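Side-chain contacts in luciferase-like monooxygenase (Streptomyces bottropensis, PDB 4US5), which probably acts as a flavin-dependent monooxygenase of the bacterial luciferase family, built on a TIM-barrel fold: residues L171-S176 with H192-Q197; Q197-A202 with D303-E308; R249-D254 with P271-L276; F281-Y286 with R295-K300. All blocks are in the same frame, centred on the assembly; numbering follows the deposited sequence.

Contact 1: L171-S176 with H192-Q197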
loop_
_atom_site.group_PDB
_atom_site.type_symbol
_atom_site.label_atom_id
_atom_site.label_comp_id
_atom_site.label_asym_id
_atom_site.label_seq_id
_atom_site.Cartn_x
_atom_site.Cartn_y
_atom_site.Cartn_z
ATOM N N LEU B 171 -17.268 9.060 -3.111
ATOM C CA LEU B 171 -16.940 10.445 -3.395
ATOM C C LEU B 171 -17.507 10.774 -4.738
ATOM O O LEU B 171 -17.336 10.011 -5.701
ATOM C CB LEU B 171 -15.424 10.667 -3.436
ATOM C CG LEU B 171 -14.740 10.784 -2.074
ATOM C CD1 LEU B 171 -14.729 9.436 -1.318
ATOM C CD2 LEU B 171 -13.339 11.294 -2.273
ATOM N N GLY B 172 -18.155 11.923 -4.828
ATOM C CA GLY B 172 -18.679 12.374 -6.144
ATOM C C GLY B 172 -18.592 13.861 -6.360
ATOM O O GLY B 172 -18.348 14.654 -5.411
ATOM N N ALA B 173 -18.834 14.263 -7.603
ATOM C CA ALA B 173 -18.863 15.656 -7.983
ATOM C C ALA B 173 -19.937 15.863 -9.060
ATOM O O ALA B 173 -19.734 16.618 -10.006
ATOM C CB ALA B 173 -17.521 16.055 -8.512
ATOM N N SER B 174 -21.062 15.196 -8.861
ATOM C CA SER B 174 -22.170 15.178 -9.820
ATOM C C SER B 174 -23.450 14.783 -9.116
ATOM O O SER B 174 -23.437 14.073 -8.115
ATOM C CB SER B 174 -21.887 14.201 -10.959
ATOM O OG SER B 174 -21.939 12.844 -10.538
ATOM N N VAL B 175 -24.580 15.226 -9.669
ATOM C CA VAL B 175 -25.884 14.804 -9.150
ATOM C C VAL B 175 -26.077 13.304 -9.325
ATOM O O VAL B 175 -26.608 12.628 -8.442
ATOM C CB VAL B 175 -27.045 15.579 -9.823
ATOM C CG1 VAL B 175 -28.405 15.086 -9.307
ATOM C CG2 VAL B 175 -26.910 17.051 -9.541
ATOM N N SER B 176 -25.578 12.769 -10.429
ATOM C CA SER B 176 -25.666 11.345 -10.684
ATOM C C SER B 176 -24.989 10.502 -9.585
ATOM O O SER B 176 -25.520 9.479 -9.142
ATOM C CB SER B 176 -25.064 11.097 -12.086
ATOM O OG SER B 176 -23.975 10.215 -12.125
ATOM N N HIS B 192 -17.523 19.991 -3.610
ATOM C CA HIS B 192 -18.012 21.308 -3.941
ATOM C C HIS B 192 -16.990 22.090 -4.765
ATOM O O HIS B 192 -17.356 22.825 -5.711
ATOM C CB HIS B 192 -18.357 22.063 -2.682
ATOM C CG HIS B 192 -18.550 23.512 -2.908
ATOM N ND1 HIS B 192 -19.681 24.030 -3.499
ATOM C CD2 HIS B 192 -17.683 24.543 -2.784
ATOM C CE1 HIS B 192 -19.531 25.335 -3.647
ATOM N NE2 HIS B 192 -18.349 25.677 -3.162
ATOM N N PHE B 193 -15.714 21.905 -4.439
ATOM C CA PHE B 193 -14.666 22.665 -5.075
ATOM C C PHE B 193 -14.458 22.238 -6.518
ATOM O O PHE B 193 -13.798 22.934 -7.281
ATOM C CB PHE B 193 -13.345 22.549 -4.288
ATOM C CG PHE B 193 -12.735 21.166 -4.288
ATOM C CD1 PHE B 193 -13.177 20.195 -3.412
ATOM C CD2 PHE B 193 -11.672 20.857 -5.123
ATOM C CE1 PHE B 193 -12.610 18.944 -3.393
ATOM C CE2 PHE B 193 -11.108 19.604 -5.115
ATOM C CZ PHE B 193 -11.563 18.645 -4.233
ATOM N N ILE B 194 -14.985 21.076 -6.874
ATOM C CA ILE B 194 -14.893 20.565 -8.256
ATOM C C ILE B 194 -16.121 20.985 -9.075
ATOM O O ILE B 194 -15.984 21.487 -10.195
ATOM C CB ILE B 194 -14.778 19.037 -8.283
ATOM C CG1 ILE B 194 -13.486 18.621 -7.560
ATOM C CG2 ILE B 194 -14.825 18.496 -9.739
ATOM C CD1 ILE B 194 -13.133 17.154 -7.664
ATOM N N THR B 195 -17.310 20.803 -8.512
ATOM C CA THR B 195 -18.560 21.094 -9.207
ATOM C C THR B 195 -19.494 21.968 -8.352
ATOM O O THR B 195 -20.533 21.510 -7.867
ATOM C CB THR B 195 -19.219 19.768 -9.619
ATOM O OG1 THR B 195 -18.255 18.969 -10.303
ATOM C CG2 THR B 195 -20.420 19.979 -10.560
ATOM N N PRO B 196 -19.118 23.229 -8.151
ATOM C CA PRO B 196 -19.868 24.103 -7.269
ATOM C C PRO B 196 -21.230 24.504 -7.861
ATOM O O PRO B 196 -22.099 24.931 -7.118
ATOM C CB PRO B 196 -18.972 25.333 -7.131
ATOM C CG PRO B 196 -18.115 25.305 -8.349
ATOM C CD PRO B 196 -17.901 23.858 -8.654
ATOM N N GLN B 197 -21.421 24.311 -9.160
ATOM C CA GLN B 197 -22.735 24.624 -9.762
ATOM C C GLN B 197 -23.863 23.702 -9.272
ATOM O O GLN B 197 -25.009 24.093 -9.307
ATOM C CB GLN B 197 -22.651 24.618 -11.302
ATOM C CG GLN B 197 -22.323 23.268 -11.910
ATOM C CD GLN B 197 -20.836 23.096 -12.207
ATOM O OE1 GLN B 197 -19.945 23.496 -11.404
ATOM N NE2 GLN B 197 -20.550 22.497 -13.359
#
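Ile194 opens the contact with a single branch: its CG2 methyl rests 3.8 Å from CB of Ala173. The first torsion (chi1 -62°) turns CG2 to the far side from the backbone N and swings CG1 the other way, where it lies 3.6 Å above the plane of the neighbouring Phe193 ring, displaced toward the ring's rim. A beta-branched residue suits this place because its two arms serve two partners at once. Ala173, with only a methyl to offer, lets the two backbones come close, CA of Ala173 lying 5.6 Å from CA of Thr195.

Thr195 follows and adds the polar part. Its OG1 donates a hydrogen bond to Ala173 O at 2.8 Å, meeting the carbonyl at a C=O...O angle of 133° and tilted 23° from its plane. The Thr195 CG2 methyl lies 3.5 Å from Ala173 O, so both branches of the threonine border the carbonyl. Threonine thus supplies a donor to a residue that has just left the strand, together with an apolar flank.

Beyond Ala173, Ser174 takes the N-cap position of helix 175-184. This helix is the crossover of a beta-alpha-beta unit between the adjacent parallel strands 167-172 and 188-191, and the contact joins the loops that leave the C-terminal ends of those strands.

Contact 2: Q197-A202 with D303-E308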
loop_
_atom_site.group_PDB
_atom_site.type_symbol
_atom_site.label_atom_id
_atom_site.label_comp_id
_atom_site.label_asym_id
_atom_site.label_seq_id
_atom_site.Cartn_x
_atom_site.Cartn_y
_atom_site.Cartn_z
ATOM N N GLN B 197 -21.421 24.311 -9.160
ATOM C CA GLN B 197 -22.735 24.624 -9.762
ATOM C C GLN B 197 -23.863 23.702 -9.272
ATOM O O GLN B 197 -25.009 24.093 -9.307
ATOM C CB GLN B 197 -22.651 24.618 -11.302
ATOM C CG GLN B 197 -22.323 23.268 -11.910
ATOM C CD GLN B 197 -20.836 23.096 -12.207
ATOM O OE1 GLN B 197 -19.945 23.496 -11.404
ATOM N NE2 GLN B 197 -20.550 22.497 -13.359
ATOM N N PHE B 198 -23.548 22.502 -8.784
ATOM C CA PHE B 198 -24.573 21.539 -8.396
ATOM C C PHE B 198 -24.553 21.087 -6.939
ATOM O O PHE B 198 -25.238 20.148 -6.570
ATOM C CB PHE B 198 -24.477 20.313 -9.312
ATOM C CG PHE B 198 -24.725 20.628 -10.778
ATOM C CD1 PHE B 198 -25.918 21.198 -11.175
ATOM C CD2 PHE B 198 -23.807 20.276 -11.748
ATOM C CE1 PHE B 198 -26.168 21.476 -12.511
ATOM C CE2 PHE B 198 -24.051 20.538 -13.095
ATOM C CZ PHE B 198 -25.238 21.145 -13.471
ATOM N N THR B 199 -23.771 21.764 -6.104
ATOM C CA THR B 199 -23.628 21.341 -4.721
ATOM C C THR B 199 -24.960 21.214 -3.992
ATOM O O THR B 199 -25.264 20.181 -3.401
ATOM C CB THR B 199 -22.723 22.329 -3.954
ATOM O OG1 THR B 199 -21.469 22.446 -4.650
ATOM C CG2 THR B 199 -22.479 21.837 -2.525
ATOM N N ARG B 200 -25.758 22.275 -4.015
ATOM C CA ARG B 200 -27.033 22.246 -3.322
ATOM C C ARG B 200 -27.937 21.130 -3.836
ATOM O O ARG B 200 -28.483 20.341 -3.045
ATOM C CB ARG B 200 -27.722 23.615 -3.420
ATOM C CG ARG B 200 -29.084 23.645 -2.734
ATOM C CD ARG B 200 -29.701 25.006 -2.872
ATOM N NE ARG B 200 -29.072 26.029 -2.023
ATOM C CZ ARG B 200 -29.333 26.218 -0.739
ATOM N NH1 ARG B 200 -30.157 25.426 -0.086
ATOM N NH2 ARG B 200 -28.763 27.201 -0.091
ATOM N N GLU B 201 -28.069 21.016 -5.137
ATOM C CA GLU B 201 -28.933 19.982 -5.725
ATOM C C GLU B 201 -28.451 18.583 -5.388
ATOM O O GLU B 201 -29.254 17.698 -5.042
ATOM C CB GLU B 201 -29.053 20.142 -7.255
ATOM C CG GLU B 201 -29.930 19.092 -7.917
ATOM C CD GLU B 201 -30.001 19.179 -9.437
ATOM O OE1 GLU B 201 -29.476 20.138 -10.035
ATOM O OE2 GLU B 201 -30.603 18.273 -10.037
ATOM N N ALA B 202 -27.143 18.360 -5.514
ATOM C CA ALA B 202 -26.564 17.055 -5.240
ATOM C C ALA B 202 -26.794 16.614 -3.809
ATOM O O ALA B 202 -27.218 15.492 -3.583
ATOM C CB ALA B 202 -25.071 17.040 -5.578
ATOM N N ASP B 303 -25.090 23.919 6.777
ATOM C CA ASP B 303 -26.506 23.951 7.148
ATOM C C ASP B 303 -27.356 23.614 5.945
ATOM O O ASP B 303 -28.288 22.814 6.034
ATOM C CB ASP B 303 -26.911 25.337 7.669
ATOM C CG ASP B 303 -26.382 25.628 9.039
ATOM O OD1 ASP B 303 -25.953 24.710 9.743
ATOM O OD2 ASP B 303 -26.368 26.811 9.431
ATOM N N ALA B 304 -27.034 24.234 4.803
ATOM C CA ALA B 304 -27.827 24.052 3.601
ATOM C C ALA B 304 -27.776 22.637 3.040
ATOM O O ALA B 304 -28.760 22.150 2.495
ATOM C CB ALA B 304 -27.417 25.054 2.541
ATOM N N THR B 305 -26.603 21.992 3.151
ATOM C CA THR B 305 -26.393 20.708 2.542
ATOM C C THR B 305 -26.628 19.538 3.485
ATOM O O THR B 305 -26.637 18.402 3.042
ATOM C CB THR B 305 -24.957 20.609 1.996
ATOM O OG1 THR B 305 -24.027 20.864 3.064
ATOM C CG2 THR B 305 -24.750 21.638 0.859
ATOM N N GLY B 306 -26.778 19.815 4.776
ATOM C CA GLY B 306 -26.883 18.777 5.787
ATOM C C GLY B 306 -25.562 18.076 6.043
ATOM O O GLY B 306 -25.546 16.993 6.593
ATOM N N ALA B 307 -24.454 18.721 5.693
ATOM C CA ALA B 307 -23.136 18.111 5.870
ATOM C C ALA B 307 -22.815 17.974 7.371
ATOM O O ALA B 307 -22.991 18.910 8.124
ATOM C CB ALA B 307 -22.077 18.934 5.179
ATOM N N GLU B 308 -22.379 16.785 7.762
ATOM C CA GLU B 308 -21.938 16.488 9.113
ATOM C C GLU B 308 -20.469 16.914 9.343
ATOM O O GLU B 308 -20.060 17.241 10.469
ATOM C CB GLU B 308 -22.047 14.974 9.344
ATOM C CG GLU B 308 -23.450 14.404 9.154
ATOM C CD GLU B 308 -23.490 12.888 9.281
ATOM O OE1 GLU B 308 -22.414 12.259 9.367
ATOM O OE2 GLU B 308 -24.600 12.324 9.300
#
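Arg200 brings the end of its long side chain to Ala304: NH2 lies 3.7 Å and NH1 3.8 Å from the Ala304 CB methyl, and the guanidinium meets that methyl obliquely. The aliphatic part of Arg200 first runs straight, then bends at chi3 (-73°), which carries the charged group across to the other helix. Alongside, the methyls of two threonines touch, Thr199 CG2 lying 4.1 Å from Thr305 CG2. Alanine and threonine fit here because short side chains let the helices approach, to 6.1 Å between CA of Arg200 and CA of Thr305. Helices 199-209 and 291-305 both belong to the outer layer of the TIM barrel, and on the barrel side Leu223 of strand 221-229 touches Thr199 and Thr305 alike.

The polar ends of these residues are held from further out. Arg200 NH2 forms a salt bridge with Glu282 OE2, while Trp283 packs against both Arg200 and Ala304. With its methyl committed to Thr305, Thr199 hydrogen-bonds through OG1 to His192 ND1, and Thr305 OG1, folded over its own backbone by a chi1 of 56°, bonds to Met301 O one helical turn earlier. Ala307 N makes a weak bond to the same Thr305 hydroxyl. Between them Gly306 ends helix 291-305 with a positive phi of 72°, a conformation that glycine adopts easily.

Contact 3: R249-D254 with P271-L276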
loop_
_atom_site.group_PDB
_atom_site.type_symbol
_atom_site.label_atom_id
_atom_site.label_comp_id
_atom_site.label_asym_id
_atom_site.label_seq_id
_atom_site.Cartn_x
_atom_site.Cartn_y
_atom_site.Cartn_z
ATOM N N ARG B 249 -2.669 29.747 -15.131
ATOM C CA ARG B 249 -1.663 29.028 -15.875
ATOM C C ARG B 249 -2.238 27.796 -16.539
ATOM O O ARG B 249 -1.993 27.549 -17.698
ATOM C CB ARG B 249 -0.510 28.625 -14.949
ATOM C CG ARG B 249 0.410 29.761 -14.579
ATOM C CD ARG B 249 1.488 29.219 -13.662
ATOM N NE ARG B 249 2.503 30.182 -13.317
ATOM C CZ ARG B 249 3.543 29.897 -12.542
ATOM N NH1 ARG B 249 3.638 28.689 -11.954
ATOM N NH2 ARG B 249 4.440 30.814 -12.288
HETATM N N MSE B 250 -3.052 27.051 -15.805
HETATM C CA MSE B 250 -3.662 25.850 -16.378
HETATM C C MSE B 250 -4.578 26.212 -17.532
HETATM O O MSE B 250 -4.650 25.476 -18.517
HETATM C CB MSE B 250 -4.431 25.056 -15.329
HETATM C CG MSE B 250 -3.523 24.473 -14.233
HETATM SE SE MSE B 250 -2.380 23.003 -14.885
HETATM C CE MSE B 250 -3.720 21.538 -14.984
ATOM N N SER B 251 -5.268 27.345 -17.446
ATOM C CA SER B 251 -6.173 27.751 -18.529
ATOM C C SER B 251 -5.399 28.052 -19.810
ATOM O O SER B 251 -5.966 28.035 -20.890
ATOM C CB SER B 251 -7.038 28.969 -18.132
ATOM O OG SER B 251 -6.303 30.179 -18.075
ATOM N N GLN B 252 -4.094 28.327 -19.673
ATOM C CA GLN B 252 -3.226 28.642 -20.823
ATOM C C GLN B 252 -2.358 27.441 -21.251
ATOM O O GLN B 252 -1.489 27.579 -22.119
ATOM C CB GLN B 252 -2.326 29.816 -20.458
ATOM C CG GLN B 252 -3.081 31.092 -20.134
ATOM C CD GLN B 252 -2.196 32.150 -19.567
ATOM O OE1 GLN B 252 -1.697 32.038 -18.440
ATOM N NE2 GLN B 252 -1.959 33.180 -20.352
ATOM N N GLY B 253 -2.600 26.280 -20.649
ATOM C CA GLY B 253 -1.823 25.063 -20.911
ATOM C C GLY B 253 -0.429 25.055 -20.286
ATOM O O GLY B 253 0.428 24.284 -20.696
ATOM N N ASP B 254 -0.239 25.900 -19.280
ATOM C CA ASP B 254 1.026 26.067 -18.593
ATOM C C ASP B 254 0.929 25.210 -17.332
ATOM O O ASP B 254 0.348 25.637 -16.321
ATOM C CB ASP B 254 1.219 27.536 -18.288
ATOM C CG ASP B 254 2.476 27.842 -17.514
ATOM O OD1 ASP B 254 3.292 26.940 -17.277
ATOM O OD2 ASP B 254 2.628 29.017 -17.126
ATOM N N PRO B 271 -2.712 42.119 -15.970
ATOM C CA PRO B 271 -3.794 41.669 -16.835
ATOM C C PRO B 271 -3.610 40.216 -17.272
ATOM O O PRO B 271 -2.471 39.752 -17.427
ATOM C CB PRO B 271 -3.693 42.602 -18.053
ATOM C CG PRO B 271 -2.982 43.824 -17.558
ATOM C CD PRO B 271 -2.063 43.357 -16.467
ATOM N N GLY B 272 -4.713 39.501 -17.462
ATOM C CA GLY B 272 -4.645 38.107 -17.868
ATOM C C GLY B 272 -5.859 37.306 -17.424
ATOM O O GLY B 272 -6.709 37.811 -16.714
ATOM N N PRO B 273 -5.946 36.052 -17.865
ATOM C CA PRO B 273 -7.030 35.202 -17.427
ATOM C C PRO B 273 -7.117 35.141 -15.899
ATOM O O PRO B 273 -6.089 35.083 -15.201
ATOM C CB PRO B 273 -6.676 33.828 -18.009
ATOM C CG PRO B 273 -5.676 34.095 -19.100
ATOM C CD PRO B 273 -4.944 35.315 -18.673
ATOM N N ASP B 274 -8.340 35.214 -15.389
ATOM C CA ASP B 274 -8.619 34.917 -13.985
ATOM C C ASP B 274 -9.903 34.076 -13.963
ATOM O O ASP B 274 -10.989 34.598 -13.676
ATOM C CB ASP B 274 -8.754 36.215 -13.196
ATOM C CG ASP B 274 -8.724 35.999 -11.693
ATOM O OD1 ASP B 274 -8.984 34.860 -11.239
ATOM O OD2 ASP B 274 -8.428 36.965 -10.979
ATOM N N PRO B 275 -9.790 32.794 -14.348
ATOM C CA PRO B 275 -10.936 31.899 -14.390
ATOM C C PRO B 275 -11.742 31.906 -13.091
ATOM O O PRO B 275 -12.965 31.847 -13.147
ATOM C CB PRO B 275 -10.315 30.513 -14.601
ATOM C CG PRO B 275 -8.983 30.763 -15.174
ATOM C CD PRO B 275 -8.532 32.093 -14.672
ATOM N N LEU B 276 -11.078 32.021 -11.948
ATOM C CA LEU B 276 -11.800 31.976 -10.674
ATOM C C LEU B 276 -12.654 33.248 -10.454
ATOM O O LEU B 276 -13.715 33.194 -9.829
ATOM C CB LEU B 276 -10.843 31.783 -9.514
ATOM C CG LEU B 276 -10.014 30.509 -9.580
ATOM C CD1 LEU B 276 -9.053 30.457 -8.411
ATOM C CD2 LEU B 276 -10.920 29.282 -9.617
#
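A first torsion of 72° sets OG of Ser251 between its own backbone N and carbonyl carbon, and from there the side chain meets two prolines. OG lies 3.7 Å from Pro273 CB, while Ser251 CB is 4.0 Å from Pro275 CG. The hydroxyl has its polar partner within the helix, Arg248 O, so toward the prolines it makes only van der Waals contact. Next in sequence, Gln252 takes chi1 -62°, with CG opposite the carbonyl carbon, and then runs out extended to cross Pro273 at about a right angle. Its aliphatic CG comes within 4.1 Å of Pro273 CG. Small serine and slender glutamine suit a shallow surface contact of this kind, and the rigid proline rings give it a firm apolar wall.

The helix ends beside them in a Schellman motif. Gly253, at positive phi (75°), is its C-prime residue: Gly253 N bonds to Met250 O at 3.1 Å, and Asp254 N to Arg249 O at 2.9 Å. Arg249 O also accepts from Gln252 N, so one carbonyl serves two backbone donors at the helix end.

Around this contact Pro273 O is held by Arg248 NE, and Asp274 forms a salt bridge with Arg244. Leu276 continues along Tyr240, Arg244 and His247, so the loop between helix 261-268 and strand 286-289 lies along the C-terminal half of helix 233-251.

Contact 4: F281-Y286 with R295-K300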
loop_
_atom_site.group_PDB
_atom_site.type_symbol
_atom_site.label_atom_id
_atom_site.label_comp_id
_atom_site.label_asym_id
_atom_site.label_seq_id
_atom_site.Cartn_x
_atom_site.Cartn_y
_atom_site.Cartn_z
ATOM N N PHE B 281 -21.104 31.189 -8.684
ATOM C CA PHE B 281 -21.972 30.144 -8.192
ATOM C C PHE B 281 -22.658 30.676 -6.941
ATOM O O PHE B 281 -22.324 31.734 -6.434
ATOM C CB PHE B 281 -21.155 28.884 -7.861
ATOM C CG PHE B 281 -20.232 28.455 -8.972
ATOM C CD1 PHE B 281 -20.738 27.840 -10.109
ATOM C CD2 PHE B 281 -18.867 28.748 -8.915
ATOM C CE1 PHE B 281 -19.910 27.473 -11.151
ATOM C CE2 PHE B 281 -18.030 28.356 -9.947
ATOM C CZ PHE B 281 -18.549 27.705 -11.061
ATOM N N GLU B 282 -23.572 29.896 -6.404
ATOM C CA GLU B 282 -24.198 30.269 -5.152
ATOM C C GLU B 282 -23.123 30.501 -4.068
ATOM O O GLU B 282 -23.142 31.498 -3.344
ATOM C CB GLU B 282 -25.181 29.200 -4.712
ATOM C CG GLU B 282 -25.790 29.539 -3.358
ATOM C CD GLU B 282 -26.838 28.571 -2.890
ATOM O OE1 GLU B 282 -26.970 27.461 -3.465
ATOM O OE2 GLU B 282 -27.485 28.922 -1.899
ATOM N N TRP B 283 -22.202 29.549 -3.946
ATOM C CA TRP B 283 -21.135 29.620 -2.980
ATOM C C TRP B 283 -19.804 29.699 -3.710
ATOM O O TRP B 283 -19.653 29.106 -4.777
ATOM C CB TRP B 283 -21.158 28.402 -2.055
ATOM C CG TRP B 283 -22.413 28.277 -1.269
ATOM C CD1 TRP B 283 -22.972 29.222 -0.469
ATOM C CD2 TRP B 283 -23.248 27.128 -1.181
ATOM N NE1 TRP B 283 -24.103 28.753 0.107
ATOM C CE2 TRP B 283 -24.297 27.453 -0.301
ATOM C CE3 TRP B 283 -23.213 25.848 -1.736
ATOM C CZ2 TRP B 283 -25.310 26.546 0.026
ATOM C CZ3 TRP B 283 -24.204 24.945 -1.376
ATOM C CH2 TRP B 283 -25.239 25.311 -0.516
ATOM N N PRO B 284 -18.805 30.368 -3.104
ATOM C CA PRO B 284 -17.524 30.453 -3.821
ATOM C C PRO B 284 -16.941 29.051 -4.051
ATOM O O PRO B 284 -17.030 28.202 -3.163
ATOM C CB PRO B 284 -16.637 31.285 -2.881
ATOM C CG PRO B 284 -17.324 31.307 -1.564
ATOM C CD PRO B 284 -18.768 31.002 -1.783
ATOM N N ARG B 285 -16.297 28.840 -5.183
ATOM C CA ARG B 285 -15.685 27.551 -5.452
ATOM C C ARG B 285 -14.650 27.196 -4.361
ATOM O O ARG B 285 -14.608 26.060 -3.853
ATOM C CB ARG B 285 -14.995 27.540 -6.802
ATOM C CG ARG B 285 -14.410 26.166 -7.141
ATOM C CD ARG B 285 -13.481 26.208 -8.311
ATOM N NE ARG B 285 -14.215 26.401 -9.567
ATOM C CZ ARG B 285 -14.795 25.426 -10.251
ATOM N NH1 ARG B 285 -14.774 24.192 -9.816
ATOM N NH2 ARG B 285 -15.433 25.707 -11.365
ATOM N N TYR B 286 -13.813 28.171 -4.050
ATOM C CA TYR B 286 -12.793 28.050 -3.027
ATOM C C TYR B 286 -13.089 29.091 -1.949
ATOM O O TYR B 286 -13.347 30.268 -2.247
ATOM C CB TYR B 286 -11.411 28.325 -3.626
ATOM C CG TYR B 286 -11.045 27.449 -4.800
ATOM C CD1 TYR B 286 -11.448 26.128 -4.880
ATOM C CD2 TYR B 286 -10.255 27.948 -5.832
ATOM C CE1 TYR B 286 -11.070 25.333 -5.941
ATOM C CE2 TYR B 286 -9.872 27.149 -6.902
ATOM C CZ TYR B 286 -10.292 25.863 -6.961
ATOM O OH TYR B 286 -9.935 25.060 -7.997
ATOM N N ARG B 295 -15.461 30.610 8.679
ATOM C CA ARG B 295 -16.363 29.863 9.569
ATOM C C ARG B 295 -17.816 30.140 9.180
ATOM O O ARG B 295 -18.626 29.220 8.988
ATOM C CB ARG B 295 -16.118 30.256 11.032
ATOM C CG ARG B 295 -17.078 29.603 12.019
ATOM C CD ARG B 295 -17.146 30.391 13.335
ATOM N NE ARG B 295 -17.695 31.724 13.114
ATOM C CZ ARG B 295 -17.534 32.775 13.910
ATOM N NH1 ARG B 295 -16.811 32.696 15.021
ATOM N NH2 ARG B 295 -18.100 33.934 13.588
ATOM N N ASP B 296 -18.123 31.419 8.998
ATOM C CA ASP B 296 -19.515 31.807 8.685
ATOM C C ASP B 296 -19.942 31.263 7.328
ATOM O O ASP B 296 -21.048 30.726 7.180
ATOM C CB ASP B 296 -19.659 33.330 8.726
ATOM C CG ASP B 296 -19.550 33.901 10.131
ATOM O OD1 ASP B 296 -19.572 33.132 11.124
ATOM O OD2 ASP B 296 -19.418 35.128 10.249
ATOM N N GLN B 297 -19.081 31.400 6.324
ATOM C CA GLN B 297 -19.394 30.919 4.986
ATOM C C GLN B 297 -19.600 29.406 4.993
ATOM O O GLN B 297 -20.555 28.873 4.409
ATOM C CB GLN B 297 -18.275 31.303 4.013
ATOM C CG GLN B 297 -18.470 30.831 2.590
ATOM C CD GLN B 297 -19.650 31.528 1.885
ATOM O OE1 GLN B 297 -19.505 32.627 1.371
ATOM N NE2 GLN B 297 -20.816 30.881 1.878
ATOM N N LEU B 298 -18.684 28.696 5.645
ATOM C CA LEU B 298 -18.723 27.247 5.625
ATOM C C LEU B 298 -19.898 26.699 6.410
ATOM O O LEU B 298 -20.509 25.724 6.018
ATOM C CB LEU B 298 -17.402 26.660 6.174
ATOM C CG LEU B 298 -16.184 26.849 5.286
ATOM C CD1 LEU B 298 -14.906 26.513 6.068
ATOM C CD2 LEU B 298 -16.281 25.981 4.043
ATOM N N THR B 299 -20.249 27.377 7.496
ATOM C CA THR B 299 -21.396 26.980 8.303
ATOM C C THR B 299 -22.714 27.102 7.496
ATOM O O THR B 299 -23.569 26.219 7.557
ATOM C CB THR B 299 -21.459 27.787 9.614
ATOM O OG1 THR B 299 -20.313 27.466 10.407
ATOM C CG2 THR B 299 -22.710 27.419 10.410
ATOM N N LYS B 300 -22.859 28.186 6.737
ATOM C CA LYS B 300 -24.019 28.346 5.841
ATOM C C LYS B 300 -24.104 27.162 4.896
ATOM O O LYS B 300 -25.194 26.594 4.663
ATOM C CB LYS B 300 -23.902 29.630 5.034
ATOM C CG LYS B 300 -24.125 30.922 5.814
ATOM C CD LYS B 300 -24.265 32.120 4.864
ATOM C CE LYS B 300 -24.620 33.425 5.576
ATOM N NZ LYS B 300 -24.528 34.626 4.686
#
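Trp283 and Gln297 bring the two backbones nearest, with their CA atoms 8.3 Å apart. Segment 281-286 is irregular, but Trp283 and Pro284 are extended and hold their side chains toward the helix, while 295-300 is helical throughout. Gln297 reaches across with CG opposite its backbone N (chi1 179°) and a bend at chi2 (67°), which brings its amide to both residues. NE2 lies 3.6 Å from Trp283 CD1 in an oblique approach, the amide and ring planes being 67° apart. On the other branch, OE1 is 3.6 Å from CD of Pro284, whose ring comes from the opposite direction. No hydrogen bond crosses here; the glutamine, long and flexible enough to bend, lays its amide against two rigid rings by van der Waals contact.

The contact lies in a beta-alpha unit of the TIM barrel: the loop leads into strand 286-289, and helix 291-305, which carries Gln297, follows outside the sheet. Leu298, an apolar residue, packs inward on Val225 and Val227 of strand 221-229. The Trp283 ring also meets Met301 and Thr305 further along the helix. Glu282 CD lies 3.8 Å above the plane of the Trp283 ring, displaced toward its rim. Pro284 O accepts from His192 NE2.

Within the helix, Arg295 holds Asp296 side-on, NE (3.1 Å) and NH2 (3.0 Å) both donating to OD1 from one face of the carboxylate. Arg295 O is likewise shared, by Thr299 N and Thr299 OG1.

From the N terminus, contact 1 is the first to close, joining the loops that follow adjacent strands 167-172 and 188-191 across helix 175-184. Contact 2 opens where it ends, the two sharing Gln197, and closes a loop of about a hundred residues between helices 199-209 and 291-305. Contacts 3 and 4 are nested in that loop, one after the other: contact 3 ties the end of helix 233-251 to the loop before strand 286-289, and contact 4 ties the later part of that loop to helix 291-305, which contact 2 also uses. Leu276 packs on Tyr286 between contacts 3 and 4, while Arg285 NH1 reaches Ile194 O of contact 1.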